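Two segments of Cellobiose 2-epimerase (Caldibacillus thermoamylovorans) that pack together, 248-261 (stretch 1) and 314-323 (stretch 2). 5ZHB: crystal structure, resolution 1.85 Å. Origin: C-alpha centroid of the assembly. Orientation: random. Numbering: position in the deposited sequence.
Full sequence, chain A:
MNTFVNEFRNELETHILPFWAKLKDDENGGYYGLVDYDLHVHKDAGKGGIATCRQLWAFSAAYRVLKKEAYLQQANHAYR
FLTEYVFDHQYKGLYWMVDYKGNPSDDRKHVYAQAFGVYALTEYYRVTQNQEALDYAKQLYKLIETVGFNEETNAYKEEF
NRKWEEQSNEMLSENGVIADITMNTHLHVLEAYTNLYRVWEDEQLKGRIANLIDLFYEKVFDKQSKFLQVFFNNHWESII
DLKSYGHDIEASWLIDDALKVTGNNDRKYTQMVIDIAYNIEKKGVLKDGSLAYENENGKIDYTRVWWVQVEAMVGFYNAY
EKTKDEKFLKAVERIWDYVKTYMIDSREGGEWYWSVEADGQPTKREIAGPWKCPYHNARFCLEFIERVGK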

ATOM      1  N   ASP A 248      -1.929 -10.243  -4.600  1.00 21.19           N
ATOM      2  CA  ASP A 248      -2.097 -10.535  -6.025  1.00 20.02           C
ATOM      3  C   ASP A 248      -3.022  -9.540  -6.710  1.00 19.81           C
ATOM      4  O   ASP A 248      -2.708  -9.013  -7.760  1.00 19.04           O
ATOM      5  CB  ASP A 248      -2.562 -11.971  -6.187  1.00 22.51           C
ATOM      6  CG  ASP A 248      -1.483 -13.010  -5.930  1.00 24.53           C
ATOM      7  OD1 ASP A 248      -0.606 -12.745  -5.077  1.00 22.21           O
ATOM      8  OD2 ASP A 248      -1.517 -14.066  -6.588  1.00 26.83           O
ATOM      9  N   ILE A 249      -4.213  -9.317  -6.135  1.00 20.89           N
ATOM     10  CA  ILE A 249      -5.211  -8.514  -6.803  1.00 20.19           C
ATOM     11  C   ILE A 249      -4.794  -7.045  -6.771  1.00 19.66           C
ATOM     12  O   ILE A 249      -5.037  -6.304  -7.724  1.00 21.81           O
ATOM     13  CB  ILE A 249      -6.620  -8.801  -6.243  1.00 21.43           C
ATOM     14  CG1 ILE A 249      -7.690  -8.186  -7.122  1.00 22.28           C
ATOM     15  CG2 ILE A 249      -6.779  -8.386  -4.772  1.00 22.24           C
ATOM     16  CD1 ILE A 249      -7.625  -8.637  -8.572  1.00 21.14           C
ATOM     17  N   GLU A 250      -4.113  -6.633  -5.691  1.00 18.81           N
ATOM     18  CA  GLU A 250      -3.499  -5.319  -5.641  1.00 17.72           C
ATOM     19  C   GLU A 250      -2.467  -5.168  -6.760  1.00 17.38           C
ATOM     20  O   GLU A 250      -2.504  -4.188  -7.487  1.00 17.93           O
ATOM     21  CB  GLU A 250      -2.836  -5.157  -4.269  1.00 19.86           C
ATOM     22  CG  GLU A 250      -2.153  -3.799  -4.091  1.00 20.01           C
ATOM     23  CD  GLU A 250      -1.424  -3.657  -2.752  1.00 21.66           C
ATOM     24  OE1 GLU A 250      -1.009  -4.691  -2.173  1.00 20.92           O
ATOM     25  OE2 GLU A 250      -1.295  -2.504  -2.279  1.00 22.96           O
ATOM     26  N   ALA A 251      -1.535  -6.120  -6.861  1.00 18.81           N
ATOM     27  CA  ALA A 251      -0.491  -6.090  -7.872  1.00 21.61           C
ATOM     28  C   ALA A 251      -1.068  -6.025  -9.284  1.00 21.58           C
ATOM     29  O   ALA A 251      -0.556  -5.290 -10.125  1.00 21.75           O
ATOM     30  CB  ALA A 251       0.380  -7.318  -7.738  1.00 25.76           C
ATOM     31  N   SER A 252      -2.153  -6.782  -9.516  1.00 22.07           N
ATOM     32  CA  SER A 252      -2.811  -6.767 -10.815  1.00 20.88           C
ATOM     33  C   SER A 252      -3.018  -5.334 -11.278  1.00 22.10           C
ATOM     34  O   SER A 252      -2.600  -4.979 -12.366  1.00 22.14           O
ATOM     35  CB  SER A 252      -4.107  -7.526 -10.788  1.00 23.78           C
ATOM     36  OG  SER A 252      -4.805  -7.388 -12.013  1.00 26.39           O
ATOM     37  N   TRP A 253      -3.661  -4.486 -10.463  1.00 20.47           N
ATOM     38  CA  TRP A 253      -4.022  -3.169 -10.955  1.00 18.71           C
ATOM     39  C   TRP A 253      -2.892  -2.156 -10.794  1.00 19.56           C
ATOM     40  O   TRP A 253      -2.794  -1.240 -11.612  1.00 19.27           O
ATOM     41  CB  TRP A 253      -5.329  -2.679 -10.334  1.00 22.10           C
ATOM     42  CG  TRP A 253      -5.257  -2.172  -8.921  1.00 20.00           C
ATOM     43  CD1 TRP A 253      -5.461  -2.885  -7.783  1.00 19.64           C
ATOM     44  CD2 TRP A 253      -5.024  -0.815  -8.509  1.00 18.28           C
ATOM     45  NE1 TRP A 253      -5.306  -2.082  -6.686  1.00 18.91           N
ATOM     46  CE2 TRP A 253      -5.063  -0.806  -7.102  1.00 19.11           C
ATOM     47  CE3 TRP A 253      -4.790   0.384  -9.178  1.00 21.36           C
ATOM     48  CZ2 TRP A 253      -4.886   0.363  -6.368  1.00 21.30           C
ATOM     49  CZ3 TRP A 253      -4.597   1.544  -8.452  1.00 20.49           C
ATOM     50  CH2 TRP A 253      -4.693   1.535  -7.064  1.00 21.04           C
ATOM     51  N   LEU A 254      -2.014  -2.355  -9.804  1.00 20.86           N
ATOM     52  CA  LEU A 254      -0.810  -1.527  -9.705  1.00 20.49           C
ATOM     53  C   LEU A 254       0.153  -1.773 -10.873  1.00 19.43           C
ATOM     54  O   LEU A 254       0.668  -0.824 -11.442  1.00 20.65           O
ATOM     55  CB  LEU A 254      -0.094  -1.718  -8.372  1.00 20.95           C
ATOM     56  CG  LEU A 254      -0.838  -1.217  -7.125  1.00 20.88           C
ATOM     57  CD1 LEU A 254      -0.002  -1.472  -5.894  1.00 22.32           C
ATOM     58  CD2 LEU A 254      -1.225   0.256  -7.192  1.00 21.91           C
ATOM     59  N   ILE A 255       0.404  -3.030 -11.239  1.00 19.62           N
ATOM     60  CA  ILE A 255       1.228  -3.284 -12.424  1.00 22.31           C
ATOM     61  C   ILE A 255       0.564  -2.632 -13.640  1.00 24.13           C
ATOM     62  O   ILE A 255       1.219  -1.957 -14.465  1.00 22.73           O
ATOM     63  CB  ILE A 255       1.484  -4.793 -12.597  1.00 23.65           C
ATOM     64  CG1 ILE A 255       2.390  -5.324 -11.487  1.00 22.74           C
ATOM     65  CG2 ILE A 255       2.047  -5.109 -13.990  1.00 25.34           C
ATOM     66  CD1 ILE A 255       2.345  -6.827 -11.291  1.00 22.49           C
ATOM     67  N   ASP A 256      -0.771  -2.755 -13.735  1.00 25.20           N
ATOM     68  CA  ASP A 256      -1.470  -2.178 -14.877  1.00 25.08           C
ATOM     69  C   ASP A 256      -1.267  -0.665 -14.931  1.00 27.69           C
ATOM     70  O   ASP A 256      -1.016  -0.091 -15.991  1.00 25.02           O
ATOM     71  CB  ASP A 256      -2.963  -2.477 -14.855  1.00 28.23           C
ATOM     72  CG  ASP A 256      -3.626  -2.449 -16.225  1.00 31.76           C
ATOM     73  OD1 ASP A 256      -2.895  -2.539 -17.224  1.00 27.46           O
ATOM     74  OD2 ASP A 256      -4.855  -2.296 -16.277  1.00 28.45           O
ATOM     75  N   ASP A 257      -1.354  -0.000 -13.772  1.00 26.72           N
ATOM     76  CA  ASP A 257      -1.072   1.417 -13.738  1.00 23.93           C
ATOM     77  C   ASP A 257       0.344   1.695 -14.211  1.00 25.10           C
ATOM     78  O   ASP A 257       0.568   2.709 -14.870  1.00 25.72           O
ATOM     79  CB  ASP A 257      -1.255   2.034 -12.362  1.00 26.40           C
ATOM     80  CG  ASP A 257      -2.613   2.650 -12.114  1.00 28.60           C
ATOM     81  OD1 ASP A 257      -3.544   2.391 -12.905  1.00 29.37           O
ATOM     82  OD2 ASP A 257      -2.699   3.423 -11.162  1.00 31.11           O
ATOM     83  N   ALA A 258       1.289   0.809 -13.883  1.00 24.75           N
ATOM     84  CA  ALA A 258       2.676   1.014 -14.297  1.00 24.35           C
ATOM     85  C   ALA A 258       2.780   0.897 -15.830  1.00 25.27           C
ATOM     86  O   ALA A 258       3.403   1.733 -16.498  1.00 27.24           O
ATOM     87  CB  ALA A 258       3.575   0.015 -13.599  1.00 25.70           C
ATOM     88  N   LEU A 259       2.092  -0.111 -16.376  1.00 26.72           N
ATOM     89  CA  LEU A 259       1.934  -0.255 -17.819  1.00 24.84           C
ATOM     90  C   LEU A 259       1.368   1.006 -18.466  1.00 28.55           C
ATOM     91  O   LEU A 259       1.918   1.469 -19.468  1.00 31.00           O
ATOM     92  CB  LEU A 259       1.095  -1.491 -18.121  1.00 23.74           C
ATOM     93  CG  LEU A 259       1.721  -2.830 -17.749  1.00 24.14           C
ATOM     94  CD1 LEU A 259       0.733  -3.954 -18.067  1.00 25.71           C
ATOM     95  CD2 LEU A 259       3.060  -3.050 -18.415  1.00 27.06           C
ATOM     96  N   LYS A 260       0.268   1.545 -17.927  1.00 31.37           N
ATOM     97  CA  LYS A 260      -0.410   2.684 -18.523  1.00 31.01           C
ATOM     98  C   LYS A 260       0.454   3.946 -18.487  1.00 34.89           C
ATOM     99  O   LYS A 260       0.509   4.693 -19.477  1.00 35.53           O
ATOM    100  CB  LYS A 260      -1.744   2.994 -17.830  1.00 33.02           C
ATOM    101  CG  LYS A 260      -2.835   1.937 -17.937  1.00 35.10           C
ATOM    102  CD  LYS A 260      -3.879   1.996 -16.823  1.00 36.71           C
ATOM    103  CE  LYS A 260      -4.759   0.804 -16.859  1.00 38.40           C
ATOM    104  NZ  LYS A 260      -5.726   0.672 -15.762  1.00 37.82           N
ATOM    105  N   VAL A 261       1.100   4.222 -17.341  1.00 30.80           N
ATOM    106  CA  VAL A 261       1.889   5.439 -17.159  1.00 31.83           C
ATOM    107  C   VAL A 261       3.110   5.438 -18.078  1.00 28.94           C
ATOM    108  O   VAL A 261       3.557   6.487 -18.534  1.00 34.34           O
ATOM    109  CB  VAL A 261       2.268   5.565 -15.667  1.00 36.74           C
ATOM    110  CG1 VAL A 261       3.414   6.520 -15.404  1.00 40.05           C
ATOM    111  CG2 VAL A 261       1.068   5.927 -14.802  1.00 37.39           C
TER
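Stretch 2 314-323: VGFYNAYEKT

Stretch 2 is helical throughout, with phi/psi values that drift over the last two residues, Lys322 and Thr323, and it lies across the helix of stretch 1 with the two N-to-C directions 51° apart. The axes come within 8.2 Å, close for a pair of helices carrying side chains of this size. The tight point is Gly315, whose CA is 5.1 Å from the CA of Trp253. An ideal CB on this glycine would point toward stretch 1 and fall 2.6 Å from Ile249 CG1, a clash, so at this spacing the bare backbone is what fits.

Trp253 covers more of the contact than any other residue. Its CA-to-CB bond points toward stretch 2, and its chi1 of 77° (p) brings the indole against the start of that stretch. Val314 CG1 sits over one face of the ring, 3.4 Å from Trp253 CE2 and 13° off the normal of the five-membered ring, a CH-pi contact. Gly315 CA approaches the same ring obliquely, 3.7 Å from Trp253 CD1. One turn earlier on stretch 1, Ile249, with chi1 t and chi2 p, places its CD1 3.8 Å from Gly315 C and 3.7 Å from Phe316 CD1. The CA-to-CB bond of Phe316 points sideways relative to stretch 1, yet the end of its side chain comes nearer and closes this apolar patch.

Asn318, the residue of stretch 2 that covers most, marks the change to polar chemistry. It is one turn after Val314, and Asn318 ND2 lies 3.9 Å from Trp253 CB while donating a hydrogen bond to Asp256 OD2 at 2.9 Å, with a nearly straight angle of 161°. Asn318 OD1 accepts from Lys260 NZ, also at 2.9 Å, so the two ends of the amide serve an acid and a base one helical turn apart. A water bridges the same region: it donates to Ser252 OG at 2.7 Å and to Gly315 O at 2.8 Å, and accepts from Asn318 ND2 at 3.0 Å.

Asp256 gathers the charges. Lys322 NZ reaches Asp256 OD2 at 2.8 Å in a salt bridge and makes a weak hydrogen bond to Asp256 OD1 at 3.0 Å; within stretch 1, Lys260 NZ adds a weak bond to Asp256 OD2 at 3.1 Å. A buried carboxylate is thus met by two lysines and an amide. The rule to read here is a gradient along the crossing: glycine for closeness, an aromatic face and aliphatic carbons for packing, then a network of salt bridges and hydrogen bonds centred on Asp256 and Asn318 where the longer side chains reach across.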

ATOM      1  N   VAL A 314     -10.793  -2.828  -6.109  1.00 19.04           N
ATOM      2  CA  VAL A 314     -10.164  -2.021  -7.137  1.00 18.27           C
ATOM      3  C   VAL A 314      -9.704  -2.939  -8.281  1.00 19.91           C
ATOM      4  O   VAL A 314      -9.942  -2.649  -9.446  1.00 21.34           O
ATOM      5  CB  VAL A 314      -9.023  -1.129  -6.609  1.00 19.24           C
ATOM      6  CG1 VAL A 314      -8.341  -0.350  -7.732  1.00 19.56           C
ATOM      7  CG2 VAL A 314      -9.542  -0.174  -5.532  1.00 20.52           C
ATOM      8  N   GLY A 315      -9.027  -4.033  -7.946  1.00 21.90           N
ATOM      9  CA  GLY A 315      -8.406  -4.870  -8.951  1.00 23.77           C
ATOM     10  C   GLY A 315      -9.474  -5.530  -9.815  1.00 23.53           C
ATOM     11  O   GLY A 315      -9.298  -5.628 -11.018  1.00 22.12           O
ATOM     12  N   PHE A 316     -10.583  -5.908  -9.185  1.00 24.58           N
ATOM     13  CA  PHE A 316     -11.691  -6.530  -9.901  1.00 25.10           C
ATOM     14  C   PHE A 316     -12.367  -5.527 -10.826  1.00 25.08           C
ATOM     15  O   PHE A 316     -12.716  -5.888 -11.957  1.00 26.81           O
ATOM     16  CB  PHE A 316     -12.639  -7.222  -8.938  1.00 21.92           C
ATOM     17  CG  PHE A 316     -12.170  -8.523  -8.307  1.00 21.38           C
ATOM     18  CD1 PHE A 316     -11.201  -9.349  -8.882  1.00 21.99           C
ATOM     19  CD2 PHE A 316     -12.757  -8.956  -7.136  1.00 19.50           C
ATOM     20  CE1 PHE A 316     -10.825 -10.541  -8.265  1.00 21.45           C
ATOM     21  CE2 PHE A 316     -12.398 -10.159  -6.539  1.00 19.03           C
ATOM     22  CZ  PHE A 316     -11.415 -10.930  -7.091  1.00 23.08           C
ATOM     23  N   TYR A 317     -12.497  -4.270 -10.395  1.00 23.02           N
ATOM     24  CA  TYR A 317     -13.085  -3.250 -11.244  1.00 22.68           C
ATOM     25  C   TYR A 317     -12.186  -2.917 -12.441  1.00 26.71           C
ATOM     26  O   TYR A 317     -12.667  -2.697 -13.560  1.00 23.34           O
ATOM     27  CB  TYR A 317     -13.478  -2.007 -10.438  1.00 22.47           C
ATOM     28  CG  TYR A 317     -14.254  -1.066 -11.331  1.00 26.46           C
ATOM     29  CD1 TYR A 317     -15.565  -1.350 -11.704  1.00 29.28           C
ATOM     30  CD2 TYR A 317     -13.649   0.055 -11.873  1.00 28.60           C
ATOM     31  CE1 TYR A 317     -16.273  -0.508 -12.548  1.00 31.82           C
ATOM     32  CE2 TYR A 317     -14.337   0.889 -12.733  1.00 36.02           C
ATOM     33  CZ  TYR A 317     -15.648   0.602 -13.081  1.00 36.41           C
ATOM     34  OH  TYR A 317     -16.295   1.463 -13.919  1.00 41.13           O
ATOM     35  N   ASN A 318     -10.867  -2.841 -12.211  1.00 24.32           N
ATOM     36  CA  ASN A 318      -9.905  -2.682 -13.292  1.00 22.92           C
ATOM     37  C   ASN A 318     -10.068  -3.812 -14.310  1.00 23.21           C
ATOM     38  O   ASN A 318     -10.143  -3.562 -15.515  1.00 28.31           O
ATOM     39  CB  ASN A 318      -8.465  -2.675 -12.750  1.00 21.81           C
ATOM     40  CG  ASN A 318      -7.425  -2.303 -13.783  1.00 23.02           C
ATOM     41  OD1 ASN A 318      -7.434  -1.191 -14.313  1.00 23.08           O
ATOM     42  ND2 ASN A 318      -6.494  -3.208 -14.058  1.00 24.99           N
ATOM     43  N   ALA A 319     -10.108  -5.046 -13.816  1.00 21.42           N
ATOM     44  CA  ALA A 319     -10.301  -6.215 -14.645  1.00 23.02           C
ATOM     45  C   ALA A 319     -11.600  -6.130 -15.457  1.00 25.09           C
ATOM     46  O   ALA A 319     -11.629  -6.585 -16.607  1.00 22.50           O
ATOM     47  CB  ALA A 319     -10.288  -7.439 -13.792  1.00 24.29           C
ATOM     48  N   TYR A 320     -12.658  -5.598 -14.832  1.00 26.24           N
ATOM     49  CA  TYR A 320     -13.928  -5.395 -15.512  1.00 28.14           C
ATOM     50  C   TYR A 320     -13.741  -4.437 -16.672  1.00 28.99           C
ATOM     51  O   TYR A 320     -14.286  -4.688 -17.749  1.00 28.33           O
ATOM     52  CB  TYR A 320     -15.025  -4.886 -14.582  1.00 32.19           C
ATOM     53  CG  TYR A 320     -16.332  -4.556 -15.290  1.00 32.14           C
ATOM     54  CD1 TYR A 320     -17.132  -5.570 -15.824  1.00 33.79           C
ATOM     55  CD2 TYR A 320     -16.763  -3.246 -15.409  1.00 34.29           C
ATOM     56  CE1 TYR A 320     -18.316  -5.285 -16.480  1.00 36.15           C
ATOM     57  CE2 TYR A 320     -17.978  -2.951 -16.008  1.00 42.53           C
ATOM     58  CZ  TYR A 320     -18.745  -3.970 -16.559  1.00 44.27           C
ATOM     59  OH  TYR A 320     -19.936  -3.669 -17.155  1.00 45.62           O
ATOM     60  N   GLU A 321     -12.982  -3.347 -16.442  1.00 29.94           N
ATOM     61  CA  GLU A 321     -12.676  -2.376 -17.482  1.00 30.47           C
ATOM     62  C   GLU A 321     -11.972  -3.053 -18.670  1.00 30.62           C
ATOM     63  O   GLU A 321     -12.263  -2.760 -19.816  1.00 29.15           O
ATOM     64  CB  GLU A 321     -11.903  -1.170 -16.929  1.00 33.75           C
ATOM     65  CG  GLU A 321     -12.745  -0.207 -16.096  1.00 36.38           C
ATOM     66  CD  GLU A 321     -12.035   1.041 -15.577  1.00 41.51           C
ATOM     67  OE1 GLU A 321     -11.166   0.907 -14.714  1.00 41.22           O
ATOM     68  OE2 GLU A 321     -12.355   2.163 -15.989  1.00 49.66           O
ATOM     69  N   LYS A 322     -11.070  -3.998 -18.422  1.00 29.22           N
ATOM     70  CA  LYS A 322     -10.325  -4.617 -19.509  1.00 31.34           C
ATOM     71  C   LYS A 322     -11.084  -5.777 -20.159  1.00 30.18           C
ATOM     72  O   LYS A 322     -10.779  -6.147 -21.295  1.00 33.41           O
ATOM     73  CB  LYS A 322      -8.984  -5.182 -19.036  1.00 31.62           C
ATOM     74  CG  LYS A 322      -8.060  -4.190 -18.382  1.00 32.67           C
ATOM     75  CD  LYS A 322      -6.743  -4.850 -17.978  1.00 30.99           C
ATOM     76  CE  LYS A 322      -5.535  -4.499 -18.789  1.00 30.50           C
ATOM     77  NZ  LYS A 322      -5.332  -3.041 -18.881  1.00 28.24           N
ATOM     78  N   THR A 323     -11.994  -6.422 -19.440  1.00 26.07           N
ATOM     79  CA  THR A 323     -12.610  -7.634 -19.958  1.00 26.43           C
ATOM     80  C   THR A 323     -14.100  -7.457 -20.254  1.00 30.80           C
ATOM     81  O   THR A 323     -14.656  -8.315 -20.939  1.00 27.58           O
ATOM     82  CB  THR A 323     -12.396  -8.769 -18.964  1.00 29.73           C
ATOM     83  OG1 THR A 323     -13.168  -8.428 -17.815  1.00 26.65           O
ATOM     84  CG2 THR A 323     -10.923  -9.006 -18.672  1.00 29.08           C
TER
HETATM   85  O   HOH W   1      -6.785  -5.631 -12.277  1.00 23.92           O